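Local coordinates for SufE-like protein 1, chloroplastic/mitochondrial (Arabidopsis thaliana, PDB 4PUI) that activates the chloroplast cysteine desulfurase NFS2, helping mobilise sulfur from L-cysteine for iron-sulfur cluster assembly, and carries a C-terminal BolA domain, at residues Lys13-Leu18 and Leu70-Leu75; Ile54-Gln60 and Ala90-Val96; Leu3-Gly7 and Gly46-Phe50. One frame throughout, in Å; residues are numbered along the deposited sequence.

Contact 1: residues Lys13-Leu18 and Leu70-Leu75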
ATOM      1  N   LYS A  13       1.729   8.913  -0.018  1.00 19.06           N
ATOM      2  CA  LYS A  13       2.650   8.511   1.043  1.00 19.93           C
ATOM      3  C   LYS A  13       3.675   7.510   0.502  1.00 18.49           C
ATOM      4  O   LYS A  13       4.868   7.623   0.770  1.00 17.61           O
ATOM      5  CB  LYS A  13       1.883   7.910   2.218  1.00 18.92           C
ATOM      6  CG  LYS A  13       2.754   7.421   3.387  1.00 21.84           C
ATOM      7  CD  LYS A  13       3.449   8.571   4.094  1.00 25.53           C
ATOM      8  CE  LYS A  13       4.246   8.090   5.296  1.00 29.82           C
ATOM      9  NZ  LYS A  13       3.514   8.251   6.585  1.00 32.65           N
ATOM     10  N   LEU A  14       3.206   6.531  -0.257  1.00 17.33           N
ATOM     11  CA  LEU A  14       4.125   5.537  -0.798  1.00 16.94           C
ATOM     12  C   LEU A  14       5.060   6.132  -1.840  1.00 17.14           C
ATOM     13  O   LEU A  14       6.237   5.767  -1.891  1.00 17.99           O
ATOM     14  CB  LEU A  14       3.354   4.361  -1.386  1.00 16.95           C
ATOM     15  CG  LEU A  14       2.469   3.640  -0.367  1.00 17.05           C
ATOM     16  CD1 LEU A  14       1.608   2.604  -1.059  1.00 19.19           C
ATOM     17  CD2 LEU A  14       3.302   3.002   0.742  1.00 17.85           C
ATOM     18  N   GLU A  15       4.537   7.026  -2.674  1.00 17.03           N
ATOM     19  CA  GLU A  15       5.362   7.730  -3.654  1.00 20.09           C
ATOM     20  C   GLU A  15       6.452   8.532  -2.942  1.00 20.95           C
ATOM     21  O   GLU A  15       7.621   8.485  -3.324  1.00 23.28           O
ATOM     22  CB  GLU A  15       4.513   8.665  -4.524  1.00 24.62           C
ATOM     23  CG  GLU A  15       3.653   7.946  -5.545  1.00 24.99           C
ATOM     24  CD  GLU A  15       2.691   8.858  -6.264  1.00 33.31           C
ATOM     25  OE1 GLU A  15       2.452   9.983  -5.778  1.00 36.98           O
ATOM     26  OE2 GLU A  15       2.174   8.444  -7.322  1.00 34.07           O
ATOM     27  N   LYS A  16       6.057   9.269  -1.911  1.00 21.30           N
ATOM     28  CA  LYS A  16       6.979  10.139  -1.197  1.00 22.61           C
ATOM     29  C   LYS A  16       8.073   9.344  -0.491  1.00 22.74           C
ATOM     30  O   LYS A  16       9.245   9.718  -0.530  1.00 24.16           O
ATOM     31  CB  LYS A  16       6.228  10.997  -0.179  1.00 28.15           C
ATOM     32  CG  LYS A  16       7.119  12.028   0.487  1.00 40.11           C
ATOM     33  CD  LYS A  16       7.064  11.931   1.996  1.00 41.64           C
ATOM     34  CE  LYS A  16       6.048  12.897   2.574  1.00 42.57           C
ATOM     35  NZ  LYS A  16       6.320  13.163   4.014  1.00 47.77           N
ATOM     36  N   GLU A  17       7.701   8.241   0.148  1.00 18.74           N
ATOM     37  CA  GLU A  17       8.673   7.506   0.961  1.00 18.57           C
ATOM     38  C   GLU A  17       9.450   6.427   0.217  1.00 19.68           C
ATOM     39  O   GLU A  17      10.593   6.137   0.577  1.00 20.05           O
ATOM     40  CB  GLU A  17       8.019   6.904   2.202  1.00 18.08           C
ATOM     41  CG  GLU A  17       7.555   7.959   3.211  1.00 16.95           C
ATOM     42  CD  GLU A  17       8.693   8.815   3.768  1.00 26.23           C
ATOM     43  OE1 GLU A  17       9.845   8.340   3.816  1.00 20.37           O
ATOM     44  OE2 GLU A  17       8.436   9.969   4.164  1.00 28.29           O
ATOM     45  N   LEU A  18       8.835   5.827  -0.795  1.00 17.72           N
ATOM     46  CA  LEU A  18       9.445   4.677  -1.453  1.00 17.62           C
ATOM     47  C   LEU A  18       9.918   4.926  -2.888  1.00 20.47           C
ATOM     48  O   LEU A  18      10.592   4.074  -3.447  1.00 19.23           O
ATOM     49  CB  LEU A  18       8.494   3.463  -1.402  1.00 16.98           C
ATOM     50  CG  LEU A  18       8.062   3.026   0.001  1.00 19.02           C
ATOM     51  CD1 LEU A  18       6.984   1.946  -0.066  1.00 17.39           C
ATOM     52  CD2 LEU A  18       9.231   2.567   0.874  1.00 20.21           C
ATOM     53  N   LEU A  70       6.855  -2.857   6.997  1.00 16.79           N
ATOM     54  CA  LEU A  70       7.334  -1.537   6.586  1.00 16.98           C
ATOM     55  C   LEU A  70       6.185  -0.706   6.031  1.00 18.45           C
ATOM     56  O   LEU A  70       6.024   0.471   6.374  1.00 17.66           O
ATOM     57  CB  LEU A  70       8.430  -1.698   5.516  1.00 19.28           C
ATOM     58  CG  LEU A  70       9.156  -0.494   4.903  1.00 26.29           C
ATOM     59  CD1 LEU A  70      10.465  -0.965   4.310  1.00 25.64           C
ATOM     60  CD2 LEU A  70       8.377   0.212   3.814  1.00 23.95           C
ATOM     61  N   ILE A  71       5.394  -1.327   5.164  1.00 15.98           N
ATOM     62  CA  ILE A  71       4.250  -0.659   4.558  1.00 16.01           C
ATOM     63  C   ILE A  71       3.182  -0.345   5.611  1.00 16.26           C
ATOM     64  O   ILE A  71       2.611   0.748   5.628  1.00 17.15           O
ATOM     65  CB  ILE A  71       3.651  -1.515   3.431  1.00 17.47           C
ATOM     66  CG1 ILE A  71       4.679  -1.721   2.315  1.00 19.59           C
ATOM     67  CG2 ILE A  71       2.375  -0.872   2.885  1.00 18.46           C
ATOM     68  CD1 ILE A  71       5.159  -0.444   1.730  1.00 21.04           C
ATOM     69  N   TYR A  72       2.926  -1.303   6.495  1.00 15.94           N
ATOM     70  CA  TYR A  72       1.968  -1.087   7.567  1.00 16.79           C
ATOM     71  C   TYR A  72       2.416   0.096   8.433  1.00 18.02           C
ATOM     72  O   TYR A  72       1.602   0.938   8.828  1.00 17.31           O
ATOM     73  CB  TYR A  72       1.811  -2.352   8.412  1.00 21.13           C
ATOM     74  CG  TYR A  72       0.563  -3.134   8.081  1.00 22.70           C
ATOM     75  CD1 TYR A  72       0.347  -3.650   6.806  1.00 22.41           C
ATOM     76  CD2 TYR A  72      -0.414  -3.324   9.041  1.00 25.83           C
ATOM     77  CE1 TYR A  72      -0.815  -4.355   6.514  1.00 26.88           C
ATOM     78  CE2 TYR A  72      -1.559  -4.018   8.762  1.00 31.27           C
ATOM     79  CZ  TYR A  72      -1.759  -4.527   7.505  1.00 27.64           C
ATOM     80  OH  TYR A  72      -2.922  -5.213   7.267  1.00 34.32           O
ATOM     81  N   ASP A  73       3.714   0.184   8.703  1.00 15.73           N
ATOM     82  CA  ASP A  73       4.226   1.293   9.512  1.00 17.32           C
ATOM     83  C   ASP A  73       4.010   2.640   8.826  1.00 19.74           C
ATOM     84  O   ASP A  73       3.618   3.624   9.462  1.00 19.16           O
ATOM     85  CB  ASP A  73       5.711   1.078   9.822  1.00 19.57           C
ATOM     86  CG  ASP A  73       6.357   2.289  10.468  1.00 25.96           C
ATOM     87  OD1 ASP A  73       6.011   2.592  11.616  1.00 24.58           O
ATOM     88  OD2 ASP A  73       7.219   2.937   9.830  1.00 27.44           O
ATOM     89  N   LEU A  74       4.268   2.692   7.522  1.00 17.58           N
ATOM     90  CA  LEU A  74       4.100   3.936   6.779  1.00 17.22           C
ATOM     91  C   LEU A  74       2.651   4.384   6.753  1.00 18.48           C
ATOM     92  O   LEU A  74       2.360   5.580   6.667  1.00 20.31           O
ATOM     93  CB  LEU A  74       4.569   3.767   5.338  1.00 19.25           C
ATOM     94  CG  LEU A  74       6.060   3.569   5.114  1.00 21.14           C
ATOM     95  CD1 LEU A  74       6.310   3.296   3.642  1.00 22.58           C
ATOM     96  CD2 LEU A  74       6.848   4.781   5.588  1.00 22.43           C
ATOM     97  N   LEU A  75       1.740   3.420   6.807  1.00 16.05           N
ATOM     98  CA  LEU A  75       0.329   3.723   6.641  1.00 17.08           C
ATOM     99  C   LEU A  75      -0.454   3.591   7.934  1.00 18.78           C
ATOM    100  O   LEU A  75      -1.680   3.520   7.906  1.00 19.84           O
ATOM    101  CB  LEU A  75      -0.285   2.823   5.565  1.00 17.09           C
ATOM    102  CG  LEU A  75       0.344   2.984   4.174  1.00 17.58           C
ATOM    103  CD1 LEU A  75      -0.284   2.025   3.174  1.00 18.08           C
ATOM    104  CD2 LEU A  75       0.202   4.423   3.709  1.00 18.30           C
TER
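The side chain of Leu74 pushes into helix 5-18 as a knob, lodging among Lys13, Leu14, Glu17 and Leu18. Its two methyls divide the work. CD1 turns inward to the leucines, 4.0 Å from Leu18 CD1 and slightly farther from Leu14 CD2, whereas CD2 points toward the more exposed Glu17 and lies against its aliphatic part, 4.0 Å from its CG. Deeper in, the end of Ile71 meets both leucines: Ile71 CD1 is 3.5 Å from Leu18 CD1, the tightest apolar touch across the two segments, and Leu14 reaches the same methyl through CD2, the two side chains crossing at about a right angle. Leu18 and Leu70 run past each other in opposite directions, meeting CD2 to CD2 at 3.9 Å.

In the BolA fold these two helices lie on one face of the sheet, and here Leu14 and Ile71 also rest on Ile54 of strand 49-55. The axes of the short segments are 11.2 Å apart at an angle of 117°, a wide separation filled by branched side chains.

At the outer end the contact turns polar. In Lys13 the first torsion sets CG anti to N (chi1 179°) and alongside Leu75 CD2, 4.0 Å away; the bend at chi2 (67°) then turns the rest of the chain toward the end of helix 64-74. There NZ donates to Leu74 O at 2.9 Å, in the carbonyl plane and on a lone pair. The ammonium thus takes up a carbonyl at the junction of helices 64-74 and 76-79.

Contact 2: residues Ile54-Gln60 and Ala90-Val96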
ATOM      1  N   ILE A  54       3.702  -2.765  -5.102  1.00 16.07           N
ATOM      2  CA  ILE A  54       4.775  -1.779  -5.037  1.00 16.64           C
ATOM      3  C   ILE A  54       6.074  -2.395  -5.492  1.00 15.63           C
ATOM      4  O   ILE A  54       6.503  -3.396  -4.934  1.00 17.58           O
ATOM      5  CB  ILE A  54       4.979  -1.290  -3.594  1.00 15.86           C
ATOM      6  CG1 ILE A  54       3.623  -1.001  -2.956  1.00 17.50           C
ATOM      7  CG2 ILE A  54       5.930  -0.057  -3.536  1.00 16.75           C
ATOM      8  CD1 ILE A  54       3.692  -0.762  -1.452  1.00 19.88           C
ATOM      9  N   VAL A  55       6.704  -1.775  -6.485  1.00 18.11           N
ATOM     10  CA  VAL A  55       8.053  -2.167  -6.890  1.00 19.04           C
ATOM     11  C   VAL A  55       9.016  -1.038  -6.510  1.00 16.64           C
ATOM     12  O   VAL A  55       8.936   0.066  -7.052  1.00 17.58           O
ATOM     13  CB  VAL A  55       8.143  -2.467  -8.397  1.00 22.07           C
ATOM     14  CG1 VAL A  55       9.532  -2.990  -8.735  1.00 19.81           C
ATOM     15  CG2 VAL A  55       7.075  -3.490  -8.804  1.00 22.07           C
ATOM     16  N   SER A  56       9.890  -1.300  -5.540  1.00 19.56           N
ATOM     17  CA  SER A  56      10.782  -0.254  -5.025  1.00 18.78           C
ATOM     18  C   SER A  56      12.122  -0.823  -4.626  1.00 19.40           C
ATOM     19  O   SER A  56      12.180  -1.931  -4.080  1.00 18.21           O
ATOM     20  CB  SER A  56      10.172   0.424  -3.792  1.00 20.64           C
ATOM     21  OG  SER A  56      11.061   1.359  -3.186  1.00 23.07           O
ATOM     22  N   ASP A  57      13.174  -0.029  -4.864  1.00 21.57           N
ATOM     23  CA  ASP A  57      14.527  -0.270  -4.362  1.00 24.04           C
ATOM     24  C   ASP A  57      14.558  -0.509  -2.858  1.00 20.95           C
ATOM     25  O   ASP A  57      15.429  -1.223  -2.348  1.00 20.50           O
ATOM     26  CB  ASP A  57      15.379   0.983  -4.569  1.00 33.62           C
ATOM     27  CG  ASP A  57      15.788   1.188  -5.984  1.00 46.69           C
ATOM     28  OD1 ASP A  57      15.484   0.321  -6.824  1.00 48.69           O
ATOM     29  OD2 ASP A  57      16.436   2.226  -6.245  1.00 52.61           O
ATOM     30  N   ALA A  58      13.644   0.146  -2.148  1.00 20.10           N
ATOM     31  CA  ALA A  58      13.680   0.192  -0.690  1.00 20.54           C
ATOM     32  C   ALA A  58      13.487  -1.177  -0.051  1.00 18.43           C
ATOM     33  O   ALA A  58      13.799  -1.362   1.118  1.00 20.16           O
ATOM     34  CB  ALA A  58      12.643   1.191  -0.165  1.00 22.00           C
ATOM     35  N   PHE A  59      12.966  -2.136  -0.820  1.00 19.88           N
ATOM     36  CA  PHE A  59      12.727  -3.482  -0.322  1.00 17.07           C
ATOM     37  C   PHE A  59      13.937  -4.410  -0.417  1.00 18.57           C
ATOM     38  O   PHE A  59      13.888  -5.534   0.077  1.00 18.47           O
ATOM     39  CB  PHE A  59      11.566  -4.136  -1.069  1.00 14.80           C
ATOM     40  CG  PHE A  59      10.282  -3.380  -0.981  1.00 16.90           C
ATOM     41  CD1 PHE A  59       9.848  -2.849   0.221  1.00 18.91           C
ATOM     42  CD2 PHE A  59       9.509  -3.199  -2.114  1.00 16.14           C
ATOM     43  CE1 PHE A  59       8.649  -2.149   0.282  1.00 16.79           C
ATOM     44  CE2 PHE A  59       8.319  -2.505  -2.065  1.00 16.42           C
ATOM     45  CZ  PHE A  59       7.885  -1.978  -0.862  1.00 14.43           C
ATOM     46  N   GLN A  60      15.008  -3.958  -1.059  1.00 20.36           N
ATOM     47  CA  GLN A  60      16.216  -4.762  -1.166  1.00 20.32           C
ATOM     48  C   GLN A  60      16.711  -5.231   0.191  1.00 21.12           C
ATOM     49  O   GLN A  60      16.904  -4.426   1.110  1.00 25.11           O
ATOM     50  CB  GLN A  60      17.320  -3.962  -1.839  1.00 26.22           C
ATOM     51  CG  GLN A  60      17.140  -3.759  -3.321  1.00 28.17           C
ATOM     52  CD  GLN A  60      18.226  -2.876  -3.890  1.00 32.84           C
ATOM     53  OE1 GLN A  60      18.521  -1.809  -3.346  1.00 30.47           O
ATOM     54  NE2 GLN A  60      18.847  -3.322  -4.968  1.00 35.72           N
ATOM     55  N   ALA A  90       4.971  -6.676  -2.595  1.00 16.44           N
ATOM     56  CA  ALA A  90       6.110  -5.771  -2.527  1.00 16.37           C
ATOM     57  C   ALA A  90       7.327  -6.447  -3.127  1.00 15.04           C
ATOM     58  O   ALA A  90       7.816  -7.452  -2.589  1.00 19.39           O
ATOM     59  CB  ALA A  90       6.389  -5.374  -1.084  1.00 15.90           C
ATOM     60  N   LYS A  91       7.811  -5.898  -4.234  1.00 17.37           N
ATOM     61  CA  LYS A  91       8.929  -6.491  -4.960  1.00 20.12           C
ATOM     62  C   LYS A  91      10.007  -5.468  -5.223  1.00 20.09           C
ATOM     63  O   LYS A  91       9.746  -4.270  -5.277  1.00 19.87           O
ATOM     64  CB  LYS A  91       8.459  -7.041  -6.302  1.00 22.99           C
ATOM     65  CG  LYS A  91       7.286  -7.989  -6.188  1.00 23.18           C
ATOM     66  CD  LYS A  91       6.931  -8.605  -7.532  1.00 28.80           C
ATOM     67  CE  LYS A  91       5.926  -9.723  -7.329  1.00 33.01           C
ATOM     68  NZ  LYS A  91       6.228 -10.907  -8.178  1.00 39.95           N
ATOM     69  N   THR A  92      11.224  -5.941  -5.429  1.00 18.07           N
ATOM     70  CA  THR A  92      12.271  -5.056  -5.931  1.00 17.38           C
ATOM     71  C   THR A  92      12.246  -5.101  -7.458  1.00 22.02           C
ATOM     72  O   THR A  92      11.667  -6.018  -8.039  1.00 22.91           O
ATOM     73  CB  THR A  92      13.648  -5.506  -5.448  1.00 21.85           C
ATOM     74  OG1 THR A  92      13.914  -6.804  -5.975  1.00 24.19           O
ATOM     75  CG2 THR A  92      13.678  -5.583  -3.930  1.00 23.55           C
ATOM     76  N   PRO A  93      12.854  -4.103  -8.119  1.00 24.56           N
ATOM     77  CA  PRO A  93      12.892  -4.177  -9.581  1.00 29.18           C
ATOM     78  C   PRO A  93      13.536  -5.478 -10.073  1.00 30.17           C
ATOM     79  O   PRO A  93      13.111  -6.029 -11.092  1.00 30.40           O
ATOM     80  CB  PRO A  93      13.736  -2.960  -9.958  1.00 28.38           C
ATOM     81  CG  PRO A  93      13.418  -1.959  -8.881  1.00 28.38           C
ATOM     82  CD  PRO A  93      13.302  -2.789  -7.619  1.00 22.68           C
ATOM     83  N   ALA A  94      14.525  -5.983  -9.337  1.00 28.00           N
ATOM     84  CA  ALA A  94      15.235  -7.201  -9.746  1.00 28.71           C
ATOM     85  C   ALA A  94      14.355  -8.448  -9.711  1.00 32.25           C
ATOM     86  O   ALA A  94      14.675  -9.471 -10.323  1.00 27.73           O
ATOM     87  CB  ALA A  94      16.477  -7.402  -8.886  1.00 35.85           C
ATOM     88  N   GLU A  95      13.240  -8.357  -8.993  1.00 24.53           N
ATOM     89  CA  GLU A  95      12.368  -9.510  -8.767  1.00 23.26           C
ATOM     90  C   GLU A  95      11.194  -9.640  -9.743  1.00 23.68           C
ATOM     91  O   GLU A  95      10.480 -10.645  -9.731  1.00 28.46           O
ATOM     92  CB  GLU A  95      11.835  -9.487  -7.328  1.00 26.19           C
ATOM     93  CG  GLU A  95      12.896  -9.747  -6.286  1.00 23.43           C
ATOM     94  CD  GLU A  95      12.440  -9.405  -4.886  1.00 23.67           C
ATOM     95  OE1 GLU A  95      11.331  -8.840  -4.729  1.00 22.27           O
ATOM     96  OE2 GLU A  95      13.205  -9.705  -3.951  1.00 21.82           O
ATOM     97  N   VAL A  96      10.976  -8.635 -10.582  1.00 24.40           N
ATOM     98  CA  VAL A  96       9.797  -8.680 -11.441  1.00 26.71           C
ATOM     99  C   VAL A  96      10.099  -9.440 -12.733  1.00 34.75           C
ATOM    100  O   VAL A  96      11.219  -9.921 -12.929  1.00 37.28           O
ATOM    101  CB  VAL A  96       9.237  -7.276 -11.745  1.00 42.47           C
ATOM    102  CG1 VAL A  96       9.025  -6.504 -10.458  1.00 37.32           C
ATOM    103  CG2 VAL A  96      10.157  -6.518 -12.679  1.00 53.20           C
TER
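Strands 49-55 and 85-91 run parallel here, with Ile54 beside Ala90 and Val55 beside Lys91, and Lys91 supplies both hydrogen bonds: its N donates to Ile54 O at 2.9 Å and its O accepts from Ser56 N at 3.0 Å. These neighbours in the BolA sheet are joined by a beta-alpha-beta crossover through helix 64-74. The same Lys91 oxygen also receives a CA-H...O contact from Val55 CA at 3.1 Å.

Beyond strand 49-55 the chain enters a 3-10 turn, residues 57-59; Ser56, just before it, accepts from Ala58 N through OG in an ST turn, and this OG probably hydrogen-bonds to Leu18 O at the end of helix 5-18. The turn brings Phe59 back over the strand ends. Ala90 CB lies over one face of the ring, 3.8 Å from the centroid of Phe59 and 20° off its normal, a CH-pi contact displaced toward the rim; Lys91 O sits at the ring edge, in plane, 3.3 Å from Phe59 CD2. Thr92 adds its CG2, which touches the Phe59 backbone and lies 3.6 Å from Gln60 N.

On the other face of the sheet Val55 holds CG1 anti to its backbone N (chi1 -175°), and this branch meets both Pro93, with CG1 3.9 Å from Pro93 CD, and the CG1 of the terminal Val96. Val96 is brought there by a second 3-10 turn, in which Thr92 N donates to Glu95 OE1 from above the carboxylate plane.

Arg67 of helix 64-74 pairs with that same Glu95 oxygen and donates to Ala90 O. One guanidinium thus links the last strand to the C-terminal turn, and its charge would be expected to keep Glu95 ionised.

Contact 3: residues Leu3-Gly7 and Gly46-Phe50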
ATOM      1  N   LEU A   3      -9.452   7.117  -7.333  1.00 31.30           N
ATOM      2  CA  LEU A   3      -9.382   6.829  -5.911  1.00 25.13           C
ATOM      3  C   LEU A   3     -10.086   7.897  -5.090  1.00 25.06           C
ATOM      4  O   LEU A   3     -10.178   9.048  -5.505  1.00 30.29           O
ATOM      5  CB  LEU A   3      -7.921   6.730  -5.467  1.00 30.85           C
ATOM      6  CG  LEU A   3      -7.116   5.570  -6.046  1.00 29.90           C
ATOM      7  CD1 LEU A   3      -5.655   5.713  -5.650  1.00 30.93           C
ATOM      8  CD2 LEU A   3      -7.681   4.253  -5.549  1.00 33.77           C
ATOM      9  N   GLY A   4     -10.583   7.506  -3.924  1.00 28.08           N
ATOM     10  CA  GLY A   4     -11.148   8.445  -2.980  1.00 25.03           C
ATOM     11  C   GLY A   4     -10.039   9.113  -2.191  1.00 24.06           C
ATOM     12  O   GLY A   4      -8.858   8.926  -2.467  1.00 22.03           O
ATOM     13  N   SER A   5     -10.414   9.902  -1.195  1.00 21.52           N
ATOM     14  CA  SER A   5      -9.425  10.668  -0.437  1.00 21.59           C
ATOM     15  C   SER A   5      -8.357   9.824   0.266  1.00 19.46           C
ATOM     16  O   SER A   5      -7.180  10.177   0.232  1.00 18.48           O
ATOM     17  CB  SER A   5     -10.133  11.577   0.564  1.00 28.04           C
ATOM     18  OG  SER A   5     -10.996  10.816   1.387  1.00 32.37           O
ATOM     19  N   ARG A   6      -8.749   8.721   0.903  1.00 19.90           N
ATOM     20  CA  ARG A   6      -7.766   7.846   1.555  1.00 17.74           C
ATOM     21  C   ARG A   6      -6.837   7.200   0.524  1.00 17.37           C
ATOM     22  O   ARG A   6      -5.626   7.161   0.724  1.00 17.33           O
ATOM     23  CB  ARG A   6      -8.420   6.733   2.390  1.00 19.12           C
ATOM     24  CG  ARG A   6      -7.438   5.626   2.780  1.00 19.22           C
ATOM     25  CD  ARG A   6      -7.976   4.686   3.870  1.00 19.69           C
ATOM     26  NE  ARG A   6      -8.181   5.422   5.106  1.00 19.19           N
ATOM     27  CZ  ARG A   6      -9.322   5.479   5.780  1.00 21.46           C
ATOM     28  NH1 ARG A   6     -10.387   4.809   5.363  1.00 22.10           N
ATOM     29  NH2 ARG A   6      -9.391   6.205   6.888  1.00 21.27           N
ATOM     30  N   GLY A   7      -7.408   6.682  -0.560  1.00 18.84           N
ATOM     31  CA  GLY A   7      -6.610   6.073  -1.621  1.00 17.82           C
ATOM     32  C   GLY A   7      -5.541   7.033  -2.126  1.00 20.52           C
ATOM     33  O   GLY A   7      -4.395   6.648  -2.352  1.00 17.96           O
ATOM     34  N   GLY A  46     -16.464   3.058   1.845  1.00 34.86           N
ATOM     35  CA  GLY A  46     -15.708   3.284   3.060  1.00 31.33           C
ATOM     36  C   GLY A  46     -14.202   3.391   2.967  1.00 27.52           C
ATOM     37  O   GLY A  46     -13.566   3.792   3.936  1.00 28.21           O
ATOM     38  N   GLU A  47     -13.626   3.039   1.821  1.00 25.95           N
ATOM     39  CA  GLU A  47     -12.174   2.973   1.679  1.00 23.29           C
ATOM     40  C   GLU A  47     -11.561   2.159   2.805  1.00 23.08           C
ATOM     41  O   GLU A  47     -10.651   2.613   3.483  1.00 22.95           O
ATOM     42  CB  GLU A  47     -11.543   4.375   1.627  1.00 28.21           C
ATOM     43  CG  GLU A  47     -12.090   5.256   0.508  1.00 28.14           C
ATOM     44  CD  GLU A  47     -11.201   6.456   0.226  1.00 28.55           C
ATOM     45  OE1 GLU A  47     -11.425   7.509   0.844  1.00 26.77           O
ATOM     46  OE2 GLU A  47     -10.271   6.339  -0.605  1.00 26.25           O
ATOM     47  N   THR A  48     -12.063   0.940   2.985  1.00 27.17           N
ATOM     48  CA  THR A  48     -11.639   0.087   4.086  1.00 26.54           C
ATOM     49  C   THR A  48     -10.627  -0.967   3.651  1.00 23.15           C
ATOM     50  O   THR A  48      -9.880  -1.484   4.476  1.00 25.73           O
ATOM     51  CB  THR A  48     -12.843  -0.658   4.678  1.00 29.04           C
ATOM     52  OG1 THR A  48     -13.507  -1.368   3.631  1.00 30.93           O
ATOM     53  CG2 THR A  48     -13.813   0.320   5.315  1.00 32.05           C
ATOM     54  N   HIS A  49     -10.600  -1.282   2.359  1.00 25.41           N
ATOM     55  CA  HIS A  49      -9.739  -2.342   1.851  1.00 25.32           C
ATOM     56  C   HIS A  49      -9.046  -1.935   0.559  1.00 21.71           C
ATOM     57  O   HIS A  49      -9.699  -1.500  -0.386  1.00 22.26           O
ATOM     58  CB  HIS A  49     -10.559  -3.607   1.595  1.00 32.07           C
ATOM     59  CG  HIS A  49     -11.113  -4.228   2.837  1.00 34.73           C
ATOM     60  ND1 HIS A  49     -12.169  -3.685   3.533  1.00 37.82           N
ATOM     61  CD2 HIS A  49     -10.753  -5.346   3.514  1.00 39.23           C
ATOM     62  CE1 HIS A  49     -12.438  -4.439   4.584  1.00 42.16           C
ATOM     63  NE2 HIS A  49     -11.589  -5.451   4.598  1.00 41.01           N
ATOM     64  N   PHE A  50      -7.725  -2.082   0.523  1.00 25.16           N
ATOM     65  CA  PHE A  50      -6.964  -1.806  -0.688  1.00 22.58           C
ATOM     66  C   PHE A  50      -6.020  -2.950  -1.008  1.00 20.99           C
ATOM     67  O   PHE A  50      -5.531  -3.629  -0.106  1.00 23.18           O
ATOM     68  CB  PHE A  50      -6.134  -0.531  -0.548  1.00 19.11           C
ATOM     69  CG  PHE A  50      -6.957   0.724  -0.456  1.00 18.81           C
ATOM     70  CD1 PHE A  50      -7.521   1.119   0.746  1.00 20.48           C
ATOM     71  CD2 PHE A  50      -7.160   1.512  -1.585  1.00 19.74           C
ATOM     72  CE1 PHE A  50      -8.291   2.282   0.821  1.00 20.31           C
ATOM     73  CE2 PHE A  50      -7.912   2.673  -1.521  1.00 19.76           C
ATOM     74  CZ  PHE A  50      -8.482   3.062  -0.308  1.00 19.43           C
TER
HETATM   75  O   HOH W   1     -10.312   4.885  -2.665  1.00 27.07           O
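Glu47 OE2 is gripped by the backbone N-H of Gly7, at 2.9 Å, and by a water that donates to it while accepting from Gly4 N. The other carboxylate oxygen, OE1, takes the N-H of Arg6 at 2.9 Å. The two bonds approach differently: Arg6 N comes to OE1 on the syn side, 27° out of the carboxylate plane, whereas Gly7 N meets OE2 from above that plane. A single carboxylate from a distant loop thus collects N-H groups of the first turn of helix 5-18, at an end where the N-cap residue, Gly4, has no side chain of its own to offer. The partial positive charge of the helix start would probably help to keep Glu47 ionised.

The Arg6 side chain returns the grip to the backbone of Glu47. With CG anti to N and a bend at chi3 (-64°), it curls so that NH1 donates to Glu47 O at 2.9 Å, with that oxygen near the guanidinium plane but the donor 40° above the carbonyl plane. Its NE forms a salt bridge with Glu78, which holds the guanidinium by a second nitrogen. The Phe50 ring turns its edge to the carboxylate, with Glu47 OE2 in the ring plane. Gly7 CA approaches this ring obliquely, 3.6 Å from Phe50 CE2; Arg6 CD lies 3.9 Å from Phe50 CE1, and the guanidinium stands almost perpendicular to the ring. Leu3 CD2 reaches the ring edge.

The site fastens the N-terminal end of helix 5-18 to the entry of strand 49-55, with Phe50 also resting on Val25 and Asp27 of strand 22-27, Leu86 of strand 85-91 and Ile10 one turn farther along the helix.

How the contacts relate
From the N terminus, contact 3 joins the start of helix 5-18 to the entry of strand 49-55, closing a loop that holds strand 22-27. Contact 1 starts later on the same helix and ends on helix 64-74, so its loop crosses that of contact 3. Contact 2 opens at the far end of strand 49-55, after contact 3 has closed, and joins its parallel neighbour, strand 85-91, across a beta-alpha-beta crossover containing helix 64-74; it therefore crosses contact 1. Contacts 1 and 2 touch through Ile71 and Ile54, while contacts 2 and 3 lie about 24 Å apart, centre to centre, on opposite sides of the chain's centre.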